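Local coordinates for MsStt7d protein (Micromonas, PDB 4IX3) that probably acts as an ATP-dependent protein kinase related to the state transition kinase Stt7, represented here by its catalytic domain, at residues W251-Q259 / L271-K279. Residues are numbered along the deposited sequence; the frame is centred on the assembly and turned at random.
Sequences WSAGCVMLQ and LERFLADYK
The side chains of Leu258 and Phe274 cross at about a right angle. Leu258 CD2 sits over one face of the Phe274 ring, 4.2 Å from its centroid, in a CH-pi contact. Leu258 CD1 lies 3.5 Å from Phe274 CE1 and also reaches Leu271 CD1. Trp251 and Tyr278 meet further along. The Trp251 side chain, its CG anti to the backbone N (chi1 175°), extends until CH2 comes 3.9 Å from Tyr278 CE2, at the tyrosine ring edge and in its plane. Leu275 lies between these two groups. Leu275 CD2 lies oblique to the Trp251 ring, nearest CZ2, and Leu275 CD1 is 4.1 Å from Cys255 SG. At the other end, the side chains of Gln259 and Leu271 cross at about a right angle. The terminal amide of Gln259 rests against Leu271 CD2, with the chain extended beyond CG. Without the amide, as with an alanine here, the Leu271 CD2 methyl would probably lose its cover and a gap would open beside it. No hydrogen bond links the two segments. The polar end of Tyr278 is satisfied elsewhere, its OH hydrogen-bonded with Met319 O and with Gln316 OE1. Leu258 and Leu275 also touch Met319. Helices 246-261 and 268-280 follow one another in the chain; their short segments approach to 11.3 Å between axes, with N-to-C directions at 121°. This is apolar helix packing in the mainly helical C-lobe of the protein kinase fold, where helix 246-261 matches the buried helix F.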
ATOM      1  N   TRP B 251       8.198 -13.037 -17.654  1.00 10.79           N
ATOM      2  CA  TRP B 251       9.336 -12.970 -16.702  1.00 11.47           C
ATOM      3  C   TRP B 251       8.884 -13.399 -15.318  1.00 10.88           C
ATOM      4  O   TRP B 251       9.512 -14.222 -14.660  1.00 10.95           O
ATOM      5  CB  TRP B 251       9.852 -11.550 -16.665  1.00 13.50           C
ATOM      6  CG  TRP B 251      10.928 -11.388 -15.622  1.00 13.06           C
ATOM      7  CD1 TRP B 251      10.764 -11.122 -14.267  1.00 14.48           C
ATOM      8  CD2 TRP B 251      12.366 -11.411 -15.854  1.00 12.56           C
ATOM      9  NE1 TRP B 251      11.972 -11.101 -13.621  1.00 13.92           N
ATOM     10  CE2 TRP B 251      12.986 -11.243 -14.540  1.00 12.95           C
ATOM     11  CE3 TRP B 251      13.183 -11.636 -16.966  1.00 13.95           C
ATOM     12  CZ2 TRP B 251      14.369 -11.227 -14.381  1.00 16.73           C
ATOM     13  CZ3 TRP B 251      14.568 -11.647 -16.797  1.00 14.75           C
ATOM     14  CH2 TRP B 251      15.145 -11.481 -15.517  1.00 15.23           C
ATOM     15  N   SER B 252       7.715 -12.890 -14.852  1.00 10.67           N
ATOM     16  CA  SER B 252       7.232 -13.313 -13.553  1.00 10.15           C
ATOM     17  C   SER B 252       6.930 -14.811 -13.479  1.00  9.55           C
ATOM     18  O   SER B 252       7.211 -15.424 -12.468  1.00 10.70           O
ATOM     19  CB  SER B 252       5.932 -12.562 -13.215  1.00 11.84           C
ATOM     20  OG  SER B 252       6.099 -11.156 -13.256  1.00 12.31           O
ATOM     21  N   ALA B 253       6.406 -15.374 -14.575  1.00  9.98           N
ATOM     22  CA  ALA B 253       6.138 -16.816 -14.601  1.00  9.85           C
ATOM     23  C   ALA B 253       7.484 -17.595 -14.543  1.00  9.46           C
ATOM     24  O   ALA B 253       7.525 -18.643 -13.907  1.00  9.46           O
ATOM     25  CB  ALA B 253       5.374 -17.205 -15.853  1.00 10.10           C
ATOM     26  N   GLY B 254       8.547 -17.073 -15.162  1.00 10.16           N
ATOM     27  CA  GLY B 254       9.879 -17.708 -14.996  1.00 10.90           C
ATOM     28  C   GLY B 254      10.383 -17.688 -13.559  1.00 10.81           C
ATOM     29  O   GLY B 254      10.873 -18.690 -13.070  1.00 11.13           O
ATOM     30  N   CYS B 255      10.085 -16.595 -12.837  1.00 10.76           N
ATOM     31  CA  CYS B 255      10.380 -16.572 -11.417  1.00 11.67           C
ATOM     32  C   CYS B 255       9.616 -17.600 -10.638  1.00 10.92           C
ATOM     33  O   CYS B 255      10.168 -18.250  -9.763  1.00 12.22           O
ATOM     34  CB  CYS B 255      10.109 -15.170 -10.838  1.00 12.04           C
ATOM     35  SG  CYS B 255      11.188 -13.840 -11.453  1.00 13.61           S
ATOM     36  N   VAL B 256       8.303 -17.733 -10.933  1.00 11.80           N
ATOM     37  CA  VAL B 256       7.517 -18.773 -10.255  1.00 11.27           C
ATOM     38  C   VAL B 256       8.173 -20.138 -10.549  1.00 10.75           C
ATOM     39  O   VAL B 256       8.287 -20.944  -9.633  1.00 10.91           O
ATOM     40  CB  VAL B 256       6.065 -18.778 -10.798  1.00  9.95           C
ATOM     41  CG1 VAL B 256       5.266 -19.983 -10.296  1.00 10.87           C
ATOM     42  CG2 VAL B 256       5.353 -17.478 -10.389  1.00 11.76           C
ATOM     43  N   MET B 257       8.510 -20.399 -11.805  1.00 10.64           N
ATOM     44  CA  MET B 257       9.114 -21.673 -12.150  1.00 10.08           C
ATOM     45  C   MET B 257      10.411 -21.959 -11.377  1.00 11.07           C
ATOM     46  O   MET B 257      10.591 -23.080 -10.867  1.00 11.04           O
ATOM     47  CB  MET B 257       9.424 -21.700 -13.623  1.00 11.49           C
ATOM     48  CG  MET B 257      10.063 -23.032 -14.044  1.00 12.17           C
ATOM     49  SD  MET B 257       9.898 -23.310 -15.789  1.00 16.80           S
ATOM     50  CE  MET B 257      10.896 -24.811 -15.956  1.00 16.67           C
ATOM     51  N   LEU B 258      11.290 -20.945 -11.266  1.00 10.99           N
ATOM     52  CA  LEU B 258      12.513 -21.131 -10.476  1.00 11.58           C
ATOM     53  C   LEU B 258      12.183 -21.558  -9.061  1.00 11.73           C
ATOM     54  O   LEU B 258      12.848 -22.419  -8.490  1.00 12.78           O
ATOM     55  CB  LEU B 258      13.319 -19.844 -10.436  1.00 11.88           C
ATOM     56  CG  LEU B 258      14.008 -19.468 -11.767  1.00 12.06           C
ATOM     57  CD1 LEU B 258      14.419 -18.015 -11.827  1.00 13.61           C
ATOM     58  CD2 LEU B 258      15.237 -20.364 -12.028  1.00 15.94           C
ATOM     59  N   GLN B 259      11.218 -20.875  -8.421  1.00 11.20           N
ATOM     60  CA  GLN B 259      10.911 -21.215  -7.053  1.00 11.44           C
ATOM     61  C   GLN B 259      10.271 -22.586  -6.893  1.00 11.38           C
ATOM     62  O   GLN B 259      10.543 -23.281  -5.929  1.00 12.94           O
ATOM     63  CB  GLN B 259      10.043 -20.110  -6.466  1.00 11.99           C
ATOM     64  CG  GLN B 259      10.739 -18.760  -6.477  1.00 12.25           C
ATOM     65  CD  GLN B 259      10.174 -17.772  -5.485  1.00 12.69           C
ATOM     66  OE1 GLN B 259      10.851 -17.355  -4.512  1.00 17.53           O
ATOM     67  NE2 GLN B 259       9.004 -17.306  -5.793  1.00 10.75           N
ATOM     68  N   LEU B 271      15.825 -16.470  -4.179  1.00 17.63           N
ATOM     69  CA  LEU B 271      15.520 -15.993  -5.534  1.00 15.27           C
ATOM     70  C   LEU B 271      16.304 -14.735  -5.852  1.00 16.60           C
ATOM     71  O   LEU B 271      16.814 -14.571  -6.964  1.00 18.29           O
ATOM     72  CB  LEU B 271      14.002 -15.741  -5.657  1.00 16.48           C
ATOM     73  CG  LEU B 271      13.534 -15.219  -7.014  1.00 15.35           C
ATOM     74  CD1 LEU B 271      13.806 -16.255  -8.074  1.00 17.77           C
ATOM     75  CD2 LEU B 271      12.056 -14.838  -6.962  1.00 16.77           C
ATOM     76  N   GLU B 272      16.393 -13.834  -4.858  1.00 16.89           N
ATOM     77  CA  GLU B 272      17.171 -12.595  -5.058  1.00 18.91           C
ATOM     78  C   GLU B 272      18.640 -12.893  -5.398  1.00 19.43           C
ATOM     79  O   GLU B 272      19.182 -12.306  -6.339  1.00 20.24           O
ATOM     80  CB  GLU B 272      17.092 -11.691  -3.818  1.00 19.63           C
ATOM     81  CG  GLU B 272      17.820 -10.359  -3.974  1.00 27.14           C
ATOM     82  CD  GLU B 272      17.680  -9.443  -2.768  1.00 43.92           C
ATOM     83  OE1 GLU B 272      17.307  -9.934  -1.679  1.00 55.15           O
ATOM     84  OE2 GLU B 272      17.990  -8.237  -2.913  1.00 52.62           O
ATOM     85  N   ARG B 273      19.253 -13.844  -4.694  1.00 19.55           N
ATOM     86  CA  ARG B 273      20.661 -14.197  -4.965  1.00 20.61           C
ATOM     87  C   ARG B 273      20.768 -14.759  -6.386  1.00 20.45           C
ATOM     88  O   ARG B 273      21.671 -14.404  -7.162  1.00 21.38           O
ATOM     89  CB  ARG B 273      21.174 -15.259  -3.993  1.00 21.64           C
ATOM     90  CG  ARG B 273      22.611 -15.672  -4.316  1.00 26.77           C
ATOM     91  CD  ARG B 273      23.332 -16.126  -3.080  1.00 33.72           C
ATOM     92  NE  ARG B 273      22.987 -17.492  -2.719  1.00 38.86           N
ATOM     93  CZ  ARG B 273      23.740 -18.562  -2.962  1.00 36.57           C
ATOM     94  NH1 ARG B 273      24.834 -18.487  -3.709  1.00 43.88           N
ATOM     95  NH2 ARG B 273      23.356 -19.727  -2.464  1.00 32.80           N
ATOM     96  N   PHE B 274      19.884 -15.700  -6.737  1.00 19.17           N
ATOM     97  CA  PHE B 274      19.909 -16.265  -8.076  1.00 17.71           C
ATOM     98  C   PHE B 274      19.777 -15.190  -9.139  1.00 15.69           C
ATOM     99  O   PHE B 274      20.553 -15.162 -10.099  1.00 19.41           O
ATOM    100  CB  PHE B 274      18.820 -17.326  -8.283  1.00 16.75           C
ATOM    101  CG  PHE B 274      18.732 -17.819  -9.707  1.00 16.60           C
ATOM    102  CD1 PHE B 274      17.986 -17.119 -10.649  1.00 17.09           C
ATOM    103  CD2 PHE B 274      19.547 -18.843 -10.141  1.00 22.47           C
ATOM    104  CE1 PHE B 274      17.915 -17.526 -11.965  1.00 17.28           C
ATOM    105  CE2 PHE B 274      19.485 -19.251 -11.470  1.00 20.71           C
ATOM    106  CZ  PHE B 274      18.745 -18.550 -12.394  1.00 20.42           C
ATOM    107  N   LEU B 275      18.805 -14.292  -9.000  1.00 18.40           N
ATOM    108  CA  LEU B 275      18.567 -13.314 -10.069  1.00 16.30           C
ATOM    109  C   LEU B 275      19.728 -12.327 -10.210  1.00 17.32           C
ATOM    110  O   LEU B 275      20.003 -11.861 -11.319  1.00 19.85           O
ATOM    111  CB  LEU B 275      17.246 -12.561  -9.859  1.00 19.07           C
ATOM    112  CG  LEU B 275      16.021 -13.448 -10.127  1.00 15.87           C
ATOM    113  CD1 LEU B 275      14.772 -12.675  -9.737  1.00 19.84           C
ATOM    114  CD2 LEU B 275      15.935 -13.911 -11.577  1.00 21.92           C
ATOM    115  N   ALA B 276      20.410 -11.997  -9.114  1.00 19.58           N
ATOM    116  CA  ALA B 276      21.572 -11.116  -9.177  1.00 20.56           C
ATOM    117  C   ALA B 276      22.674 -11.799  -9.972  1.00 21.27           C
ATOM    118  O   ALA B 276      23.353 -11.161 -10.786  1.00 22.14           O
ATOM    119  CB  ALA B 276      22.036 -10.822  -7.768  1.00 22.06           C
ATOM    120  N   ASP B 277      22.877 -13.094  -9.717  1.00 20.60           N
ATOM    121  CA  ASP B 277      23.920 -13.835 -10.443  1.00 21.87           C
ATOM    122  C   ASP B 277      23.526 -13.977 -11.911  1.00 22.89           C
ATOM    123  O   ASP B 277      24.372 -13.868 -12.787  1.00 23.31           O
ATOM    124  CB  ASP B 277      24.116 -15.223  -9.828  1.00 22.98           C
ATOM    125  CG  ASP B 277      25.082 -15.210  -8.646  1.00 28.55           C
ATOM    126  OD1 ASP B 277      25.929 -14.291  -8.551  1.00 34.38           O
ATOM    127  OD2 ASP B 277      24.986 -16.124  -7.802  1.00 29.90           O
ATOM    128  N   TYR B 278      22.230 -14.181 -12.165  1.00 22.28           N
ATOM    129  CA  TYR B 278      21.697 -14.320 -13.522  1.00 21.36           C
ATOM    130  C   TYR B 278      21.934 -13.053 -14.351  1.00 22.43           C
ATOM    131  O   TYR B 278      22.487 -13.077 -15.467  1.00 22.82           O
ATOM    132  CB  TYR B 278      20.203 -14.684 -13.440  1.00 19.97           C
ATOM    133  CG  TYR B 278      19.529 -14.893 -14.784  1.00 16.06           C
ATOM    134  CD1 TYR B 278      19.955 -15.877 -15.683  1.00 18.86           C
ATOM    135  CD2 TYR B 278      18.384 -14.170 -15.107  1.00 16.73           C
ATOM    136  CE1 TYR B 278      19.282 -16.073 -16.887  1.00 19.88           C
ATOM    137  CE2 TYR B 278      17.708 -14.353 -16.300  1.00 17.52           C
ATOM    138  CZ  TYR B 278      18.145 -15.328 -17.169  1.00 17.16           C
ATOM    139  OH  TYR B 278      17.503 -15.543 -18.384  1.00 19.17           O
ATOM    140  N   LYS B 279      21.652 -11.908 -13.730  1.00 22.58           N
ATOM    141  CA  LYS B 279      21.923 -10.632 -14.362  1.00 24.32           C
ATOM    142  C   LYS B 279      23.426 -10.471 -14.614  1.00 26.32           C
ATOM    143  O   LYS B 279      23.846 -10.032 -15.692  1.00 28.60           O
ATOM    144  CB  LYS B 279      21.435  -9.524 -13.419  1.00 22.69           C
ATOM    145  CG  LYS B 279      21.829  -8.121 -13.859  1.00 27.34           C
ATOM    146  CD  LYS B 279      21.112  -7.093 -12.991  1.00 29.48           C
ATOM    147  CE  LYS B 279      21.794  -5.736 -13.096  1.00 39.34           C
ATOM    148  NZ  LYS B 279      21.897  -5.337 -14.521  1.00 59.36           N
TER